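Local coordinates for protein subtilisin-like serine protease (Fervidobacterium pennivorans, PDB 1R6V) that degrades keratin into peptides as a calcium-binding, subtilisin-like serine protease, allowing its bacterium to grow on native feathers, at residues T465-M470 / G504-D509; G219-A224 / V391-Q396; D5-P10 / G608-L613. The protein carries 1 engineered substitution. One frame throughout, in Å; residues are numbered along the deposited sequence.

Interaction 1: residues T465-M470 / G504-D509; sequences TVFVSM and GPDHWD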
loop_
_atom_site.group_PDB
_atom_site.type_symbol
_atom_site.label_atom_id
_atom_site.label_comp_id
_atom_site.label_asym_id
_atom_site.label_seq_id
_atom_site.Cartn_x
_atom_site.Cartn_y
_atom_site.Cartn_z
ATOM N N THR A 465 -2.314 -3.718 12.894
ATOM C CA THR A 465 -3.326 -2.861 12.278
ATOM C C THR A 465 -3.610 -1.554 13.008
ATOM O O THR A 465 -4.718 -1.020 12.944
ATOM C CB THR A 465 -4.675 -3.612 12.036
ATOM O OG1 THR A 465 -5.400 -3.746 13.264
ATOM C CG2 THR A 465 -4.410 -4.999 11.454
ATOM N N VAL A 466 -2.608 -1.055 13.717
ATOM C CA VAL A 466 -2.738 0.225 14.402
ATOM C C VAL A 466 -2.362 1.265 13.348
ATOM O O VAL A 466 -1.365 1.103 12.628
ATOM C CB VAL A 466 -1.778 0.301 15.603
ATOM C CG1 VAL A 466 -1.715 1.734 16.144
ATOM C CG2 VAL A 466 -2.263 -0.646 16.703
ATOM N N PHE A 467 -3.165 2.316 13.228
ATOM C CA PHE A 467 -2.896 3.360 12.248
ATOM C C PHE A 467 -1.867 4.318 12.827
ATOM O O PHE A 467 -1.909 4.641 14.011
ATOM C CB PHE A 467 -4.172 4.139 11.916
ATOM C CG PHE A 467 -5.447 3.372 12.181
ATOM C CD1 PHE A 467 -5.973 3.277 13.476
ATOM C CD2 PHE A 467 -6.133 2.761 11.135
ATOM C CE1 PHE A 467 -7.171 2.580 13.719
ATOM C CE2 PHE A 467 -7.324 2.065 11.363
ATOM C CZ PHE A 467 -7.844 1.977 12.658
ATOM N N VAL A 468 -0.926 4.754 11.993
ATOM C CA VAL A 468 0.092 5.694 12.446
ATOM C C VAL A 468 0.107 6.822 11.435
ATOM O O VAL A 468 0.416 6.633 10.252
ATOM C CB VAL A 468 1.488 5.043 12.536
ATOM C CG1 VAL A 468 2.527 6.090 12.979
ATOM C CG2 VAL A 468 1.465 3.899 13.536
ATOM N N SER A 469 -0.236 8.006 11.923
ATOM C CA SER A 469 -0.330 9.187 11.090
ATOM C C SER A 469 0.715 10.214 11.511
ATOM O O SER A 469 0.739 10.615 12.669
ATOM C CB SER A 469 -1.740 9.762 11.259
ATOM O OG SER A 469 -1.987 10.840 10.388
ATOM N N MET A 470 1.590 10.615 10.589
ATOM C CA MET A 470 2.619 11.616 10.907
ATOM C C MET A 470 2.148 12.895 10.238
ATOM O O MET A 470 2.190 13.017 9.023
ATOM C CB MET A 470 3.988 11.183 10.362
ATOM C CG MET A 470 4.433 9.798 10.849
ATOM S SD MET A 470 6.043 9.222 10.196
ATOM C CE MET A 470 7.206 10.547 10.944
ATOM N N GLY A 504 -5.611 2.675 17.953
ATOM C CA GLY A 504 -5.859 1.279 18.317
ATOM C C GLY A 504 -6.120 0.307 17.208
ATOM O O GLY A 504 -6.315 0.746 16.079
ATOM N N PRO A 505 -6.175 -1.015 17.490
ATOM C CA PRO A 505 -6.422 -1.914 16.356
ATOM C C PRO A 505 -7.639 -1.471 15.566
ATOM O O PRO A 505 -8.589 -0.942 16.133
ATOM C CB PRO A 505 -6.618 -3.284 17.018
ATOM C CG PRO A 505 -5.832 -3.173 18.305
ATOM C CD PRO A 505 -6.158 -1.761 18.763
ATOM N N ASP A 506 -7.550 -1.741 14.282
ATOM C CA ASP A 506 -8.619 -1.363 13.376
ATOM C C ASP A 506 -9.802 -2.315 13.521
ATOM O O ASP A 506 -9.687 -3.500 13.230
ATOM C CB ASP A 506 -8.088 -1.395 11.943
ATOM C CG ASP A 506 -9.100 -0.918 10.928
ATOM O OD1 ASP A 506 -10.139 -0.346 11.322
ATOM O OD2 ASP A 506 -8.843 -1.109 9.722
ATOM N N HIS A 507 -11.020 -1.748 13.965
ATOM C CA HIS A 507 -12.196 -2.589 14.133
ATOM C C HIS A 507 -13.084 -2.447 12.903
ATOM O O HIS A 507 -14.169 -1.868 12.983
ATOM C CB HIS A 507 -12.966 -2.167 15.389
ATOM C CG HIS A 507 -12.948 -0.689 15.638
ATOM N ND1 HIS A 507 -11.814 -0.017 16.040
ATOM C CD2 HIS A 507 -13.924 0.244 15.539
ATOM C CE1 HIS A 507 -12.090 1.268 16.180
ATOM N NE2 HIS A 507 -13.363 1.453 15.880
ATOM N N TRP A 508 -12.621 -2.971 11.770
ATOM C CA TRP A 508 -13.366 -2.882 10.509
ATOM C C TRP A 508 -14.403 -3.978 10.340
ATOM O O TRP A 508 -15.238 -3.916 9.438
ATOM C CB TRP A 508 -12.415 -2.949 9.313
ATOM C CG TRP A 508 -11.600 -4.220 9.248
ATOM C CD1 TRP A 508 -10.411 -4.452 9.865
ATOM C CD2 TRP A 508 -11.920 -5.428 8.527
ATOM N NE1 TRP A 508 -9.963 -5.719 9.580
ATOM C CE2 TRP A 508 -10.869 -6.341 8.761
ATOM C CE3 TRP A 508 -12.991 -5.822 7.712
ATOM C CZ2 TRP A 508 -10.853 -7.634 8.205
ATOM C CZ3 TRP A 508 -12.978 -7.108 7.158
ATOM C CH2 TRP A 508 -11.912 -7.996 7.408
ATOM N N ASP A 509 -14.318 -4.987 11.202
ATOM C CA ASP A 509 -15.213 -6.135 11.188
ATOM C C ASP A 509 -16.479 -5.752 11.949
ATOM O O ASP A 509 -16.720 -6.226 13.059
ATOM C CB ASP A 509 -14.507 -7.315 11.869
ATOM C CG ASP A 509 -15.207 -8.635 11.645
ATOM O OD1 ASP A 509 -14.770 -9.626 12.264
ATOM O OD2 ASP A 509 -16.179 -8.687 10.859
HETATM O O HOH W 1 -7.820 -5.007 12.699
#
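The Phe467 ring meets Asp506 at its edge, where Asp506 OD1 lies in the ring plane, 3.5 Å from Phe467 CZ. One face of the same ring carries the carbonyl of Thr465 from its own segment, the oxygen standing 4.2 Å above the plane over the ring centre. Ring and carboxylate are turned 59° apart, and the two side chains cross at about a right angle. Asp506 CB comes in obliquely and reaches Phe467 CZ at 3.5 Å. On the neighbouring ring carbon, Gly504 O approaches Phe467 CE1 to 3.1 Å, also obliquely. Phe467 chi1, at -24°, is well away from a staggered value, which probably costs some torsional strain while the ring end comes nearer the other segment. The other flat group, the His507 imidazole, has Pro505 O in its plane and gives it a weak bond from ND1. Here two neighbouring antiparallel strands of the Ig-like domain, 466-471 and 496-505, run into a loosely paired stretch near Pro505, and Asp506 follows in a loop. Phe467 still has backbone bonding to Gly503, but Pro505 brings no N-H. Thr465 adds a bond from its side chain: Asp506 N donates to Thr465 OG1 at 3.1 Å, nearly straight at 162°, while its contact with Thr465 O is bent and weak. Thr465 OG1 also accepts a proton from a water at 2.8 Å, so two donors converge on the hydroxyl oxygen. Val466 CG2 lies 4.0 Å from Pro505 N, and the side chain packs further on Val502 and, from strand 446-455, on Val454. Asp506 has a long, weak ion pair from OD2 to Lys481, on the strand flanking 466-471 on its other side.

Interaction 2: residues G219-A224 / V391-Q396; sequences GVAPGA and VAVLLQ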
loop_
_atom_site.group_PDB
_atom_site.type_symbol
_atom_site.label_atom_id
_atom_site.label_comp_id
_atom_site.label_asym_id
_atom_site.label_seq_id
_atom_site.Cartn_x
_atom_site.Cartn_y
_atom_site.Cartn_z
ATOM N N GLY A 219 13.789 11.721 -25.306
ATOM C CA GLY A 219 13.385 11.648 -23.913
ATOM C C GLY A 219 14.181 12.572 -23.013
ATOM O O GLY A 219 15.140 13.196 -23.448
ATOM N N VAL A 220 13.742 12.683 -21.769
ATOM C CA VAL A 220 14.417 13.495 -20.764
ATOM C C VAL A 220 15.815 12.915 -20.514
ATOM O O VAL A 220 16.782 13.651 -20.293
ATOM C CB VAL A 220 13.636 13.460 -19.436
ATOM C CG1 VAL A 220 14.440 14.122 -18.344
ATOM C CG2 VAL A 220 12.274 14.160 -19.610
ATOM N N ALA A 221 15.887 11.588 -20.552
ATOM C CA ALA A 221 17.111 10.824 -20.301
ATOM C C ALA A 221 17.401 9.912 -21.497
ATOM O O ALA A 221 17.230 8.695 -21.428
ATOM C CB ALA A 221 16.931 9.985 -19.022
ATOM N N PRO A 222 17.867 10.492 -22.612
ATOM C CA PRO A 222 18.157 9.683 -23.799
ATOM C C PRO A 222 19.257 8.644 -23.624
ATOM O O PRO A 222 19.412 7.762 -24.457
ATOM C CB PRO A 222 18.480 10.722 -24.865
ATOM C CG PRO A 222 19.029 11.880 -24.069
ATOM C CD PRO A 222 18.157 11.918 -22.837
ATOM N N GLY A 223 19.998 8.738 -22.531
ATOM C CA GLY A 223 21.058 7.766 -22.301
ATOM C C GLY A 223 20.595 6.543 -21.526
ATOM O O GLY A 223 21.282 5.511 -21.496
ATOM N N ALA A 224 19.423 6.654 -20.901
ATOM C CA ALA A 224 18.867 5.555 -20.106
ATOM C C ALA A 224 18.278 4.440 -20.957
ATOM O O ALA A 224 18.213 4.545 -22.179
ATOM C CB ALA A 224 17.807 6.089 -19.146
ATOM N N VAL A 391 15.110 11.793 -12.566
ATOM C CA VAL A 391 15.796 10.914 -11.614
ATOM C C VAL A 391 16.883 10.085 -12.312
ATOM O O VAL A 391 17.986 9.898 -11.779
ATOM C CB VAL A 391 14.786 9.946 -10.907
ATOM C CG1 VAL A 391 15.539 8.915 -10.025
ATOM C CG2 VAL A 391 13.837 10.755 -10.023
ATOM N N ALA A 392 16.573 9.551 -13.492
ATOM C CA ALA A 392 17.559 8.750 -14.206
ATOM C C ALA A 392 18.822 9.553 -14.519
ATOM O O ALA A 392 19.931 9.027 -14.405
ATOM C CB ALA A 392 16.950 8.184 -15.498
ATOM N N VAL A 393 18.655 10.808 -14.926
ATOM C CA VAL A 393 19.809 11.670 -15.225
ATOM C C VAL A 393 20.595 11.923 -13.925
ATOM O O VAL A 393 21.829 11.830 -13.894
ATOM C CB VAL A 393 19.341 13.020 -15.890
ATOM C CG1 VAL A 393 20.545 13.956 -16.133
ATOM C CG2 VAL A 393 18.684 12.710 -17.247
ATOM N N LEU A 394 19.884 12.196 -12.836
ATOM C CA LEU A 394 20.546 12.435 -11.553
ATOM C C LEU A 394 21.322 11.228 -11.049
ATOM O O LEU A 394 22.388 11.385 -10.448
ATOM C CB LEU A 394 19.533 12.840 -10.480
ATOM C CG LEU A 394 18.783 14.157 -10.724
ATOM C CD1 LEU A 394 17.744 14.364 -9.633
ATOM C CD2 LEU A 394 19.774 15.332 -10.730
ATOM N N LEU A 395 20.794 10.030 -11.281
ATOM C CA LEU A 395 21.472 8.830 -10.796
ATOM C C LEU A 395 22.787 8.605 -11.516
ATOM O O LEU A 395 23.658 7.903 -11.003
ATOM C CB LEU A 395 20.554 7.611 -10.911
ATOM C CG LEU A 395 19.426 7.649 -9.865
ATOM C CD1 LEU A 395 18.444 6.533 -10.136
ATOM C CD2 LEU A 395 20.018 7.533 -8.448
ATOM N N GLN A 396 22.938 9.188 -12.702
ATOM C CA GLN A 396 24.206 9.063 -13.412
ATOM C C GLN A 396 25.228 9.946 -12.706
ATOM O O GLN A 396 26.371 9.537 -12.476
ATOM C CB GLN A 396 24.104 9.532 -14.864
ATOM C CG GLN A 396 25.463 9.509 -15.569
ATOM C CD GLN A 396 25.392 10.016 -16.989
ATOM O OE1 GLN A 396 24.313 10.102 -17.573
ATOM N NE2 GLN A 396 26.545 10.349 -17.560
#
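Beside the place where Ala221 packs on Ala392 and Val393, three backbone N-H groups, those of Ser152, Gly153 and Thr154, converge on Gln396 OE1. The side chain gets there stretched, with CG anti to the backbone N (chi1 175°) and CD anti in turn (chi2 -178°). Gly223 is backbone-bonded to the same Ser152, so one short loop ties to both segments. Within 219-224 a type I turn runs from Ala221 to Ala224, closed by Ala224 N to Ala221 O at 3.0 Å. It sets the CB atoms of Ala221 and Ala224 on the side that faces the helix. The Ala392 methyl serves both, with Ala392 CB 4.0 Å from Ala221 CB and 4.3 Å from Ala224 CB. Val393 adds the second helix contact: Val393 CG2, beside the backbone N, touches Ala221 CB at 3.7 Å. The same Val393 CG2 lies 3.7 Å from Val220 O, a carbonyl that takes a hydrogen bond from Trp148 NE1. In the subtilisin fold helix 380-397 is the one that carries the nucleophile at its start, here Ser381 of the probable charge relay. Segment 219-224 leads from the calcium-binding residues around Ile217 into strand 225-230 of the central sheet; the Val220 side chain is about 13 Å from the calcium ion. Everything that crosses between the two segments is methyl packing or methyl against carbonyl, so the fit rests on shape, with the alanine methyls probably what lets the Ala221 and Val393 CA atoms come to 5.8 Å, while directional bonds from both segments go to neighbouring parts of the fold, among them the 152-154 loop and Trp148.

Interaction 3: residues D5-P10 / G608-L613; sequences DLASLP and GIQTLL
Gln610, Leu6 and Ala7 carry this contact. Gln610 comes up from strand 604-610 with CG between the backbone N and the carbonyl carbon, the crowded position (chi1 61°), and extends from there to the propeptide. Gln610 CD lies 3.9 Å from Ala7 CB and equally far from Ala7 CA, so the flat amide group packs against that residue, though which end is oxygen and which nitrogen is uncertain. Leu6 crosses Gln610 obliquely. Leu6 CD1 drops toward the strand backbone, 4.0 Å from Ile609 O and 4.4 Å from Gly608 CA; glycine leaves room for this methyl, since a CB there would crowd it. Val575, Val584 and Trp644 pack round the rest of Leu6. An alanine in place of Gln610 would probably open a gap beside Ala7 and the Leu6 side chain, leaving those side chains with less to pack against. Arg587 NH2 holds the backbone from the same domain, donating to both Leu6 O and Leu9 O. Here the first residues of the propeptide lie on a sheet of the second beta-sandwich domain, a docking between domains at opposite ends of the sequence.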
loop_
_atom_site.group_PDB
_atom_site.type_symbol
_atom_site.label_atom_id
_atom_site.label_comp_id
_atom_site.label_asym_id
_atom_site.label_seq_id
_atom_site.Cartn_x
_atom_site.Cartn_y
_atom_site.Cartn_z
ATOM N N ASP A 5 -13.947 -29.834 26.999
ATOM C CA ASP A 5 -14.283 -29.538 28.388
ATOM C C ASP A 5 -13.464 -28.343 28.871
ATOM O O ASP A 5 -12.272 -28.248 28.589
ATOM C CB ASP A 5 -13.994 -30.757 29.266
ATOM C CG ASP A 5 -14.462 -30.569 30.694
ATOM O OD1 ASP A 5 -15.647 -30.233 30.891
ATOM O OD2 ASP A 5 -13.648 -30.760 31.621
ATOM N N LEU A 6 -14.104 -27.438 29.604
ATOM C CA LEU A 6 -13.430 -26.243 30.099
ATOM C C LEU A 6 -12.593 -26.510 31.354
ATOM O O LEU A 6 -11.517 -25.937 31.527
ATOM C CB LEU A 6 -14.475 -25.153 30.375
ATOM C CG LEU A 6 -14.051 -23.684 30.388
ATOM C CD1 LEU A 6 -15.291 -22.796 30.492
ATOM C CD2 LEU A 6 -13.117 -23.425 31.546
ATOM N N ALA A 7 -13.089 -27.390 32.220
ATOM C CA ALA A 7 -12.393 -27.727 33.461
ATOM C C ALA A 7 -11.116 -28.527 33.220
ATOM O O ALA A 7 -10.193 -28.497 34.034
ATOM C CB ALA A 7 -13.330 -28.509 34.379
ATOM N N SER A 8 -11.061 -29.230 32.096
ATOM C CA SER A 8 -9.903 -30.054 31.773
ATOM C C SER A 8 -8.798 -29.307 31.028
ATOM O O SER A 8 -7.698 -29.833 30.852
ATOM C CB SER A 8 -10.343 -31.263 30.950
ATOM O OG SER A 8 -10.937 -30.845 29.734
ATOM N N LEU A 9 -9.085 -28.086 30.594
ATOM C CA LEU A 9 -8.100 -27.292 29.874
ATOM C C LEU A 9 -6.939 -26.875 30.766
ATOM O O LEU A 9 -7.129 -26.506 31.923
ATOM C CB LEU A 9 -8.744 -26.037 29.283
ATOM C CG LEU A 9 -9.703 -26.233 28.110
ATOM C CD1 LEU A 9 -10.248 -24.877 27.695
ATOM C CD2 LEU A 9 -8.996 -26.906 26.944
ATOM N N PRO A 10 -5.712 -26.936 30.231
ATOM C CA PRO A 10 -4.503 -26.562 30.969
ATOM C C PRO A 10 -4.288 -25.052 30.982
ATOM O O PRO A 10 -4.923 -24.314 30.228
ATOM C CB PRO A 10 -3.405 -27.279 30.196
ATOM C CG PRO A 10 -3.896 -27.160 28.781
ATOM C CD PRO A 10 -5.362 -27.543 28.933
ATOM N N GLY A 608 -15.865 -17.473 30.592
ATOM C CA GLY A 608 -16.747 -18.617 30.699
ATOM C C GLY A 608 -17.081 -18.939 32.133
ATOM O O GLY A 608 -16.585 -18.317 33.074
ATOM N N ILE A 609 -17.946 -19.928 32.291
ATOM C CA ILE A 609 -18.344 -20.393 33.597
ATOM C C ILE A 609 -18.349 -21.915 33.533
ATOM O O ILE A 609 -18.759 -22.505 32.531
ATOM C CB ILE A 609 -19.742 -19.861 33.975
ATOM C CG1 ILE A 609 -19.656 -18.346 34.171
ATOM C CG2 ILE A 609 -20.242 -20.533 35.243
ATOM C CD1 ILE A 609 -20.901 -17.704 34.650
ATOM N N GLN A 610 -17.835 -22.537 34.583
ATOM C CA GLN A 610 -17.822 -23.992 34.669
ATOM C C GLN A 610 -18.370 -24.395 36.037
ATOM O O GLN A 610 -18.273 -23.643 37.005
ATOM C CB GLN A 610 -16.406 -24.547 34.499
ATOM C CG GLN A 610 -15.399 -24.081 35.539
ATOM C CD GLN A 610 -14.075 -24.838 35.452
ATOM O OE1 GLN A 610 -13.781 -25.714 36.275
ATOM N NE2 GLN A 610 -13.277 -24.509 34.440
ATOM N N THR A 611 -18.954 -25.583 36.093
ATOM C CA THR A 611 -19.512 -26.125 37.330
ATOM C C THR A 611 -19.082 -27.590 37.403
ATOM O O THR A 611 -18.934 -28.239 36.370
ATOM C CB THR A 611 -21.050 -26.036 37.327
ATOM O OG1 THR A 611 -21.572 -26.688 38.493
ATOM C CG2 THR A 611 -21.611 -26.696 36.086
ATOM N N LEU A 612 -18.888 -28.106 38.617
ATOM C CA LEU A 612 -18.452 -29.489 38.811
ATOM C C LEU A 612 -19.501 -30.490 38.328
ATOM O O LEU A 612 -19.167 -31.514 37.729
ATOM C CB LEU A 612 -18.132 -29.741 40.292
ATOM C CG LEU A 612 -17.333 -31.006 40.638
ATOM C CD1 LEU A 612 -15.942 -30.915 40.019
ATOM C CD2 LEU A 612 -17.218 -31.153 42.153
ATOM N N LEU A 613 -20.768 -30.189 38.590
ATOM C CA LEU A 613 -21.865 -31.062 38.181
ATOM C C LEU A 613 -22.715 -30.395 37.106
ATOM O O LEU A 613 -22.884 -29.180 37.100
ATOM C CB LEU A 613 -22.735 -31.412 39.390
ATOM C CG LEU A 613 -22.021 -32.132 40.542
ATOM C CD1 LEU A 613 -22.970 -32.284 41.718
ATOM C CD2 LEU A 613 -21.527 -33.499 40.069
#

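In the fold
The three contacts lie in different parts of a multidomain chain and share no strand or helix. Interaction 2 is wholly buried in the catalytic domain and joins a loop to a helix through methyl groups. Interaction 1, also mostly buried, joins two strands of the Ig-like domain where their pairing is loose, mixing backbone and hydroxyl bonding with an aromatic ring. Interaction 3 is the one that links separate domains, and with Ala7 exposed it reaches the surface; its packing is part leucine, part amide. Centres of interactions 2 and 3 are 71 Å apart, on opposite sides of the chain's centre, and the centre of interaction 1 lies about 40 Å and 35 Å from theirs.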